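Local coordinates for DNA helicase assembly protein (Enterobacteria phage T4, PDB 1C1K) that loads the replicative helicase onto DNA covered by the single-stranded DNA-binding protein at the replication fork, and takes part in viral replication, recombination and repair, at residues L22-Q28 with W41-V45; K112-D116 with I155-T160. All blocks are in the same frame, centred on the assembly; numbering follows the deposited sequence.

In the fold
The fold of this monomer is mainly helical, and the two contacts sample its N-terminal and C-terminal parts in turn. Contact 1 comes first along the chain, setting helix 16-30 against the loop that leads to helix 47-52. Contact 2 opens only after contact 1 has closed and joins helix 109-126 to the start of helix 158-168. Their centres are about 28 Å apart on opposite sides of the chain's centre, and their nearest atoms, about 12 Å apart, do not touch. In this two-domain fold the two contacts are thus separate and local: contact 1 is mainly apolar, whereas contact 2 is built round a buried carboxylate.

Contact 1: L22-Q28 with W41-V45; sequences LYLMIKQ and WCMRV
When an extended loop runs past a helix without hydrogen-bonding to it, side-chain conformation does the fitting. Residues 22-28 form regular helix; residues 41-45 are irregular, Trp41 having positive phi (53/36) and Cys42 to Val45 extended backbones. The closest alpha carbons pair Met25 with Met43, CA to CA 6.4 Å, and Leu24 with Val45, CA to CA 8.1 Å. Met25 (chi1 p, chi2 t, chi3 -33°) points at the loop and brings its CE to 3.2 Å from Trp41 C and 3.9 Å from Met43 CB. In return, Met43, with chi1 and chi2 both t and chi3 p, extends toward the helix: its CE lies 3.7 Å from Met25 CA and 4.2 Å from Leu24 CG. Gln28 (m, t) points at the loop and brings NE2 to 3.0 Å from Met43 SD. Trp41 (chi1 m, chi2 84°) swings its indole beside the helix, where Ile26 (m, t) meets the ring edge, CG1 to CZ3 3.8 Å. Leu22 (t, p) lies obliquely to that ring, CD1 to CE3 4.4 Å. At the far end of the loop segment, Val45 CG1 touches CD2 of Leu24 (t, p) at 4.0 Å. Leu22 and Ile26 also pack on helix 68-81, and Tyr34 touches both methionines. The whole is mainly apolar helix-loop packing, in which a connection folds back over its own helix in a mainly helical fold.

Contact 2: K112-D116 with I155-T160; sequences KFEED and IISFET
A buried carboxylate can join two helices if its oxygens find enough donors, and Asp116 illustrates this. Residues 112-116 are helical, with Asp116 N bonded to Lys112 O at 2.9 Å. Residues 155-157 approach as a loop, Ile156 and Ser157 extended, before the helix starts at Phe158. Alpha carbons come closest at Phe113 CA to Thr160 CA, 5.4 Å, and Asp116 CA to Ile156 CA, 5.5 Å. Asp116, chi1 m, points at the incoming segment. Its OD1 accepts twice, from Thr160 OG1 at 2.6 Å and from Ser157 N at 3.2 Å (N-H...O 163°). Its OD2 takes Lys112 NZ at 2.7 Å, a salt bridge one turn back along the same helix. The Thr160 hydroxyl, chi1 m, thus donates to Asp116, and OG1 also lies at the edge of the Phe113 ring, 3.7 Å from CD1. Ser157, chi1 p, is the N-cap: its OG accepts from Thr160 N at 3.2 Å (157°). Nearby, Glu159 OE2 is satisfied by Tyr102 and Tyr193, while Ile156 packs on Ile147 and Ile120. The arrangement is a serine N-cap whose backbone NH is held by an aspartate of a neighbouring helix, tying helix 158-168 to helix 109-126.

Contact 1: L22-Q28 with W41-V45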
ATOM      1  N   LEU A  22      -2.176   5.005  17.299  1.00  3.21           N
ATOM      2  CA  LEU A  22      -2.486   4.191  16.127  1.00  3.63           C
ATOM      3  C   LEU A  22      -1.781   4.770  14.893  1.00  3.63           C
ATOM      4  O   LEU A  22      -1.171   4.040  14.115  1.00  3.75           O
ATOM      5  CB  LEU A  22      -3.998   4.146  15.893  1.00  3.87           C
ATOM      6  CG  LEU A  22      -4.464   3.327  14.681  1.00  4.80           C
ATOM      7  CD1 LEU A  22      -4.300   1.835  14.965  1.00  5.07           C
ATOM      8  CD2 LEU A  22      -5.929   3.651  14.370  1.00  4.85           C
ATOM      9  N   TYR A  23      -1.869   6.083  14.719  1.00  3.22           N
ATOM     10  CA  TYR A  23      -1.223   6.734  13.590  1.00  3.31           C
ATOM     11  C   TYR A  23       0.285   6.490  13.613  1.00  4.56           C
ATOM     12  O   TYR A  23       0.877   6.114  12.598  1.00  4.41           O
ATOM     13  CB  TYR A  23      -1.486   8.242  13.618  1.00  4.11           C
ATOM     14  CG  TYR A  23      -0.471   9.045  12.834  1.00  5.22           C
ATOM     15  CD1 TYR A  23      -0.390   8.942  11.446  1.00  7.62           C
ATOM     16  CD2 TYR A  23       0.417   9.899  13.480  1.00  8.23           C
ATOM     17  CE1 TYR A  23       0.556   9.676  10.723  1.00  9.60           C
ATOM     18  CE2 TYR A  23       1.363  10.632  12.770  1.00  9.21           C
ATOM     19  CZ  TYR A  23       1.426  10.514  11.395  1.00 10.60           C
ATOM     20  OH  TYR A  23       2.368  11.236  10.695  1.00 14.70           O
ATOM     21  N   LEU A  24       0.902   6.706  14.773  1.00  4.59           N
ATOM     22  CA  LEU A  24       2.345   6.532  14.914  1.00  5.01           C
ATOM     23  C   LEU A  24       2.798   5.109  14.625  1.00  4.91           C
ATOM     24  O   LEU A  24       3.819   4.903  13.972  1.00  6.36           O
ATOM     25  CB  LEU A  24       2.808   6.944  16.319  1.00  6.53           C
ATOM     26  CG  LEU A  24       4.304   7.280  16.421  1.00  8.45           C
ATOM     27  CD1 LEU A  24       4.631   8.473  15.541  1.00 11.07           C
ATOM     28  CD2 LEU A  24       4.670   7.594  17.866  1.00  8.97           C
ATOM     29  N   MET A  25       2.053   4.125  15.111  1.00  5.10           N
ATOM     30  CA  MET A  25       2.425   2.741  14.868  1.00  5.29           C
ATOM     31  C   MET A  25       2.313   2.407  13.383  1.00  5.22           C
ATOM     32  O   MET A  25       3.168   1.717  12.847  1.00  4.75           O
ATOM     33  CB  MET A  25       1.563   1.796  15.710  1.00  7.24           C
ATOM     34  CG  MET A  25       0.146   1.568  15.218  1.00  9.74           C
ATOM     35  SD  MET A  25      -0.661   0.243  16.162  1.00 14.48           S
ATOM     36  CE  MET A  25       0.719  -0.801  16.510  1.00  4.18           C
ATOM     37  N   ILE A  26       1.276   2.903  12.713  1.00  4.06           N
ATOM     38  CA  ILE A  26       1.117   2.626  11.289  1.00  4.51           C
ATOM     39  C   ILE A  26       2.171   3.388  10.487  1.00  4.80           C
ATOM     40  O   ILE A  26       2.695   2.882   9.495  1.00  5.11           O
ATOM     41  CB  ILE A  26      -0.315   2.990  10.804  1.00  3.96           C
ATOM     42  CG1 ILE A  26      -1.321   2.047  11.472  1.00  4.82           C
ATOM     43  CG2 ILE A  26      -0.415   2.870   9.264  1.00  5.26           C
ATOM     44  CD1 ILE A  26      -2.783   2.449  11.302  1.00  5.53           C
ATOM     45  N   LYS A  27       2.499   4.595  10.932  1.00  4.76           N
ATOM     46  CA  LYS A  27       3.507   5.402  10.255  1.00  6.48           C
ATOM     47  C   LYS A  27       4.854   4.687  10.307  1.00  6.87           C
ATOM     48  O   LYS A  27       5.553   4.576   9.299  1.00  6.69           O
ATOM     49  CB  LYS A  27       3.633   6.772  10.923  1.00  7.92           C
ATOM     50  CG  LYS A  27       4.619   7.712  10.242  1.00  9.93           C
ATOM     51  CD  LYS A  27       4.929   8.905  11.133  1.00 13.28           C
ATOM     52  CE  LYS A  27       5.759   9.940  10.401  1.00 15.47           C
ATOM     53  NZ  LYS A  27       6.534  10.762  11.366  1.00 20.99           N
ATOM     54  N   GLN A  28       5.213   4.192  11.483  1.00  7.47           N
ATOM     55  CA  GLN A  28       6.484   3.501  11.641  1.00  7.24           C
ATOM     56  C   GLN A  28       6.484   2.190  10.862  1.00  7.33           C
ATOM     57  O   GLN A  28       7.499   1.788  10.298  1.00  6.05           O
ATOM     58  CB  GLN A  28       6.756   3.267  13.127  1.00 10.83           C
ATOM     59  CG  GLN A  28       7.061   4.565  13.863  1.00 15.98           C
ATOM     60  CD  GLN A  28       7.084   4.406  15.366  1.00 21.16           C
ATOM     61  OE1 GLN A  28       7.031   5.395  16.109  1.00 25.63           O
ATOM     62  NE2 GLN A  28       7.165   3.164  15.830  1.00 23.61           N
ATOM     63  N   TRP A  41      -0.946  -4.897  16.478  1.00 10.58           N
ATOM     64  CA  TRP A  41      -1.449  -3.522  16.530  1.00 10.62           C
ATOM     65  C   TRP A  41      -1.377  -2.826  17.892  1.00 11.23           C
ATOM     66  O   TRP A  41      -2.253  -2.034  18.260  1.00 10.72           O
ATOM     67  CB  TRP A  41      -2.882  -3.479  15.996  1.00 10.42           C
ATOM     68  CG  TRP A  41      -2.986  -3.998  14.598  1.00  9.58           C
ATOM     69  CD1 TRP A  41      -3.113  -5.302  14.218  1.00  9.12           C
ATOM     70  CD2 TRP A  41      -2.980  -3.225  13.389  1.00  9.31           C
ATOM     71  NE1 TRP A  41      -3.189  -5.391  12.847  1.00  9.62           N
ATOM     72  CE2 TRP A  41      -3.110  -4.133  12.314  1.00  9.21           C
ATOM     73  CE3 TRP A  41      -2.878  -1.853  13.109  1.00  9.06           C
ATOM     74  CZ2 TRP A  41      -3.142  -3.712  10.977  1.00 10.54           C
ATOM     75  CZ3 TRP A  41      -2.909  -1.436  11.780  1.00 10.24           C
ATOM     76  CH2 TRP A  41      -3.040  -2.365  10.733  1.00 10.71           C
ATOM     77  N   CYS A  42      -0.313  -3.123  18.626  1.00 11.68           N
ATOM     78  CA  CYS A  42      -0.075  -2.520  19.925  1.00 12.84           C
ATOM     79  C   CYS A  42       1.325  -1.949  19.881  1.00 12.47           C
ATOM     80  O   CYS A  42       2.224  -2.545  19.291  1.00 12.52           O
ATOM     81  CB  CYS A  42      -0.137  -3.567  21.033  1.00 13.90           C
ATOM     82  SG  CYS A  42      -1.768  -4.235  21.332  1.00 18.95           S
ATOM     83  N   MET A  43       1.512  -0.792  20.494  1.00 12.63           N
ATOM     84  CA  MET A  43       2.831  -0.180  20.533  1.00 12.49           C
ATOM     85  C   MET A  43       2.847   0.876  21.615  1.00 13.65           C
ATOM     86  O   MET A  43       1.858   1.578  21.833  1.00 14.37           O
ATOM     87  CB  MET A  43       3.188   0.456  19.184  1.00 12.78           C
ATOM     88  CG  MET A  43       4.659   0.875  19.073  1.00 11.25           C
ATOM     89  SD  MET A  43       5.099   1.670  17.495  1.00 13.67           S
ATOM     90  CE  MET A  43       4.512   3.324  17.810  1.00  6.96           C
ATOM     91  N   ARG A  44       3.967   0.965  22.316  1.00 12.54           N
ATOM     92  CA  ARG A  44       4.109   1.959  23.360  1.00 14.72           C
ATOM     93  C   ARG A  44       4.726   3.170  22.678  1.00 14.22           C
ATOM     94  O   ARG A  44       5.496   3.023  21.729  1.00 13.81           O
ATOM     95  CB  ARG A  44       5.032   1.442  24.463  1.00 16.23           C
ATOM     96  CG  ARG A  44       4.328   1.197  25.786  1.00 21.03           C
ATOM     97  CD  ARG A  44       4.930   0.020  26.530  1.00 23.73           C
ATOM     98  NE  ARG A  44       4.673  -1.245  25.847  1.00 28.50           N
ATOM     99  CZ  ARG A  44       4.860  -2.444  26.393  1.00 29.13           C
ATOM    100  NH1 ARG A  44       5.307  -2.548  27.640  1.00 29.24           N
ATOM    101  NH2 ARG A  44       4.597  -3.541  25.692  1.00 30.15           N
ATOM    102  N   VAL A  45       4.373   4.364  23.140  1.00 13.39           N
ATOM    103  CA  VAL A  45       4.920   5.579  22.551  1.00 13.48           C
ATOM    104  C   VAL A  45       5.444   6.512  23.634  1.00 12.84           C
ATOM    105  O   VAL A  45       5.134   6.346  24.810  1.00 14.12           O
ATOM    106  CB  VAL A  45       3.852   6.329  21.728  1.00 12.53           C
ATOM    107  CG1 VAL A  45       3.147   5.362  20.791  1.00 12.73           C
ATOM    108  CG2 VAL A  45       2.844   6.990  22.661  1.00 14.76           C
TER

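Contact 2: K112-D116 with I155-T160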
ATOM      1  N   LYS A 112     -10.394  -3.191 -10.371  1.00  7.46           N
ATOM      2  CA  LYS A 112      -9.229  -2.357 -10.623  1.00  8.33           C
ATOM      3  C   LYS A 112      -8.031  -3.225 -11.004  1.00  6.08           C
ATOM      4  O   LYS A 112      -7.228  -2.839 -11.846  1.00  6.35           O
ATOM      5  CB  LYS A 112      -8.896  -1.508  -9.389  1.00 10.89           C
ATOM      6  CG  LYS A 112      -7.487  -0.911  -9.389  1.00 14.37           C
ATOM      7  CD  LYS A 112      -7.298   0.143 -10.481  1.00 16.51           C
ATOM      8  CE  LYS A 112      -5.991   0.904 -10.291  1.00 17.11           C
ATOM      9  NZ  LYS A 112      -5.655   1.735 -11.482  1.00 17.93           N
ATOM     10  N   PHE A 113      -7.915  -4.394 -10.377  1.00  5.96           N
ATOM     11  CA  PHE A 113      -6.821  -5.324 -10.670  1.00  5.59           C
ATOM     12  C   PHE A 113      -6.948  -5.745 -12.140  1.00  5.15           C
ATOM     13  O   PHE A 113      -5.979  -5.709 -12.900  1.00  4.01           O
ATOM     14  CB  PHE A 113      -6.922  -6.547  -9.741  1.00  5.16           C
ATOM     15  CG  PHE A 113      -5.790  -7.534  -9.880  1.00  3.94           C
ATOM     16  CD1 PHE A 113      -4.476  -7.107 -10.062  1.00  5.22           C
ATOM     17  CD2 PHE A 113      -6.040  -8.900  -9.793  1.00  5.38           C
ATOM     18  CE1 PHE A 113      -3.423  -8.034 -10.150  1.00  4.04           C
ATOM     19  CE2 PHE A 113      -4.991  -9.835  -9.880  1.00  4.46           C
ATOM     20  CZ  PHE A 113      -3.689  -9.398 -10.057  1.00  3.66           C
ATOM     21  N   GLU A 114      -8.158  -6.122 -12.539  1.00  5.29           N
ATOM     22  CA  GLU A 114      -8.404  -6.535 -13.914  1.00  5.79           C
ATOM     23  C   GLU A 114      -8.078  -5.393 -14.879  1.00  6.35           C
ATOM     24  O   GLU A 114      -7.437  -5.595 -15.914  1.00  6.32           O
ATOM     25  CB  GLU A 114      -9.863  -6.986 -14.064  1.00  6.77           C
ATOM     26  CG  GLU A 114     -10.074  -8.431 -13.606  1.00 10.81           C
ATOM     27  CD  GLU A 114     -11.508  -8.763 -13.225  1.00 13.22           C
ATOM     28  OE1 GLU A 114     -12.424  -7.987 -13.553  1.00 15.82           O
ATOM     29  OE2 GLU A 114     -11.717  -9.818 -12.593  1.00 15.80           O
ATOM     30  N   GLU A 115      -8.515  -4.189 -14.542  1.00  4.96           N
ATOM     31  CA  GLU A 115      -8.248  -3.023 -15.378  1.00  6.31           C
ATOM     32  C   GLU A 115      -6.739  -2.837 -15.552  1.00  6.33           C
ATOM     33  O   GLU A 115      -6.238  -2.669 -16.672  1.00  5.55           O
ATOM     34  CB  GLU A 115      -8.851  -1.774 -14.726  1.00  6.66           C
ATOM     35  CG  GLU A 115      -8.609  -0.486 -15.485  1.00  8.41           C
ATOM     36  CD  GLU A 115      -9.098   0.732 -14.726  1.00 10.89           C
ATOM     37  OE1 GLU A 115      -9.517   0.586 -13.556  1.00 12.20           O
ATOM     38  OE2 GLU A 115      -9.063   1.837 -15.302  1.00 11.59           O
ATOM     39  N   ASP A 116      -6.017  -2.875 -14.435  1.00  5.99           N
ATOM     40  CA  ASP A 116      -4.570  -2.702 -14.454  1.00  5.17           C
ATOM     41  C   ASP A 116      -3.884  -3.781 -15.291  1.00  5.90           C
ATOM     42  O   ASP A 116      -2.967  -3.478 -16.052  1.00  5.69           O
ATOM     43  CB  ASP A 116      -4.021  -2.709 -13.025  1.00  5.65           C
ATOM     44  CG  ASP A 116      -4.329  -1.420 -12.277  1.00  7.25           C
ATOM     45  OD1 ASP A 116      -4.034  -1.353 -11.063  1.00  7.13           O
ATOM     46  OD2 ASP A 116      -4.859  -0.470 -12.899  1.00  8.20           O
ATOM     47  N   ILE A 155       0.068   4.347 -13.109  1.00 12.58           N
ATOM     48  CA  ILE A 155      -0.794   3.711 -14.099  1.00 12.31           C
ATOM     49  C   ILE A 155      -1.467   2.504 -13.435  1.00 11.62           C
ATOM     50  O   ILE A 155      -2.581   2.120 -13.795  1.00 12.31           O
ATOM     51  CB  ILE A 155       0.023   3.268 -15.342  1.00 13.38           C
ATOM     52  CG1 ILE A 155       0.310   4.489 -16.225  1.00 15.62           C
ATOM     53  CG2 ILE A 155      -0.749   2.236 -16.145  1.00 11.10           C
ATOM     54  CD1 ILE A 155       1.754   4.628 -16.635  1.00 18.40           C
ATOM     55  N   ILE A 156      -0.778   1.915 -12.457  1.00  9.57           N
ATOM     56  CA  ILE A 156      -1.302   0.785 -11.700  1.00  7.94           C
ATOM     57  C   ILE A 156      -1.167   1.129 -10.225  1.00  7.06           C
ATOM     58  O   ILE A 156      -0.366   1.982  -9.853  1.00  7.30           O
ATOM     59  CB  ILE A 156      -0.542  -0.538 -12.004  1.00  7.96           C
ATOM     60  CG1 ILE A 156       0.897  -0.470 -11.492  1.00  6.83           C
ATOM     61  CG2 ILE A 156      -0.591  -0.823 -13.502  1.00  7.29           C
ATOM     62  CD1 ILE A 156       1.670  -1.769 -11.706  1.00  6.67           C
ATOM     63  N   SER A 157      -1.958   0.472  -9.389  1.00  6.96           N
ATOM     64  CA  SER A 157      -1.945   0.742  -7.955  1.00  8.26           C
ATOM     65  C   SER A 157      -0.990  -0.134  -7.153  1.00  9.10           C
ATOM     66  O   SER A 157      -0.432  -1.112  -7.662  1.00  9.18           O
ATOM     67  CB  SER A 157      -3.356   0.563  -7.400  1.00  6.90           C
ATOM     68  OG  SER A 157      -3.724  -0.801  -7.468  1.00  7.79           O
ATOM     69  N   PHE A 158      -0.807   0.228  -5.888  1.00  8.19           N
ATOM     70  CA  PHE A 158       0.054  -0.534  -4.995  1.00  7.96           C
ATOM     71  C   PHE A 158      -0.576  -1.902  -4.775  1.00  7.26           C
ATOM     72  O   PHE A 158       0.125  -2.908  -4.698  1.00  6.28           O
ATOM     73  CB  PHE A 158       0.194   0.176  -3.643  1.00  9.60           C
ATOM     74  CG  PHE A 158       1.383   1.089  -3.555  1.00 11.58           C
ATOM     75  CD1 PHE A 158       1.348   2.354  -4.130  1.00 14.06           C
ATOM     76  CD2 PHE A 158       2.535   0.691  -2.887  1.00 14.55           C
ATOM     77  CE1 PHE A 158       2.440   3.209  -4.040  1.00 15.77           C
ATOM     78  CE2 PHE A 158       3.631   1.537  -2.792  1.00 14.91           C
ATOM     79  CZ  PHE A 158       3.584   2.800  -3.370  1.00 15.11           C
ATOM     80  N   GLU A 159      -1.902  -1.947  -4.674  1.00  6.01           N
ATOM     81  CA  GLU A 159      -2.585  -3.217  -4.454  1.00  4.84           C
ATOM     82  C   GLU A 159      -2.359  -4.151  -5.643  1.00  5.13           C
ATOM     83  O   GLU A 159      -2.158  -5.352  -5.463  1.00  5.53           O
ATOM     84  CB  GLU A 159      -4.086  -2.992  -4.218  1.00  5.89           C
ATOM     85  CG  GLU A 159      -4.411  -2.279  -2.900  1.00  7.17           C
ATOM     86  CD  GLU A 159      -4.281  -0.772  -3.005  1.00  8.59           C
ATOM     87  OE1 GLU A 159      -4.136  -0.261  -4.136  1.00 10.43           O
ATOM     88  OE2 GLU A 159      -4.323  -0.091  -1.962  1.00  8.84           O
ATOM     89  N   THR A 160      -2.389  -3.598  -6.854  1.00  4.95           N
ATOM     90  CA  THR A 160      -2.163  -4.401  -8.048  1.00  5.24           C
ATOM     91  C   THR A 160      -0.731  -4.923  -8.040  1.00  4.86           C
ATOM     92  O   THR A 160      -0.495  -6.102  -8.296  1.00  4.27           O
ATOM     93  CB  THR A 160      -2.399  -3.583  -9.333  1.00  4.80           C
ATOM     94  OG1 THR A 160      -3.807  -3.457  -9.555  1.00  5.48           O
ATOM     95  CG2 THR A 160      -1.758  -4.274 -10.540  1.00  4.02           C
TER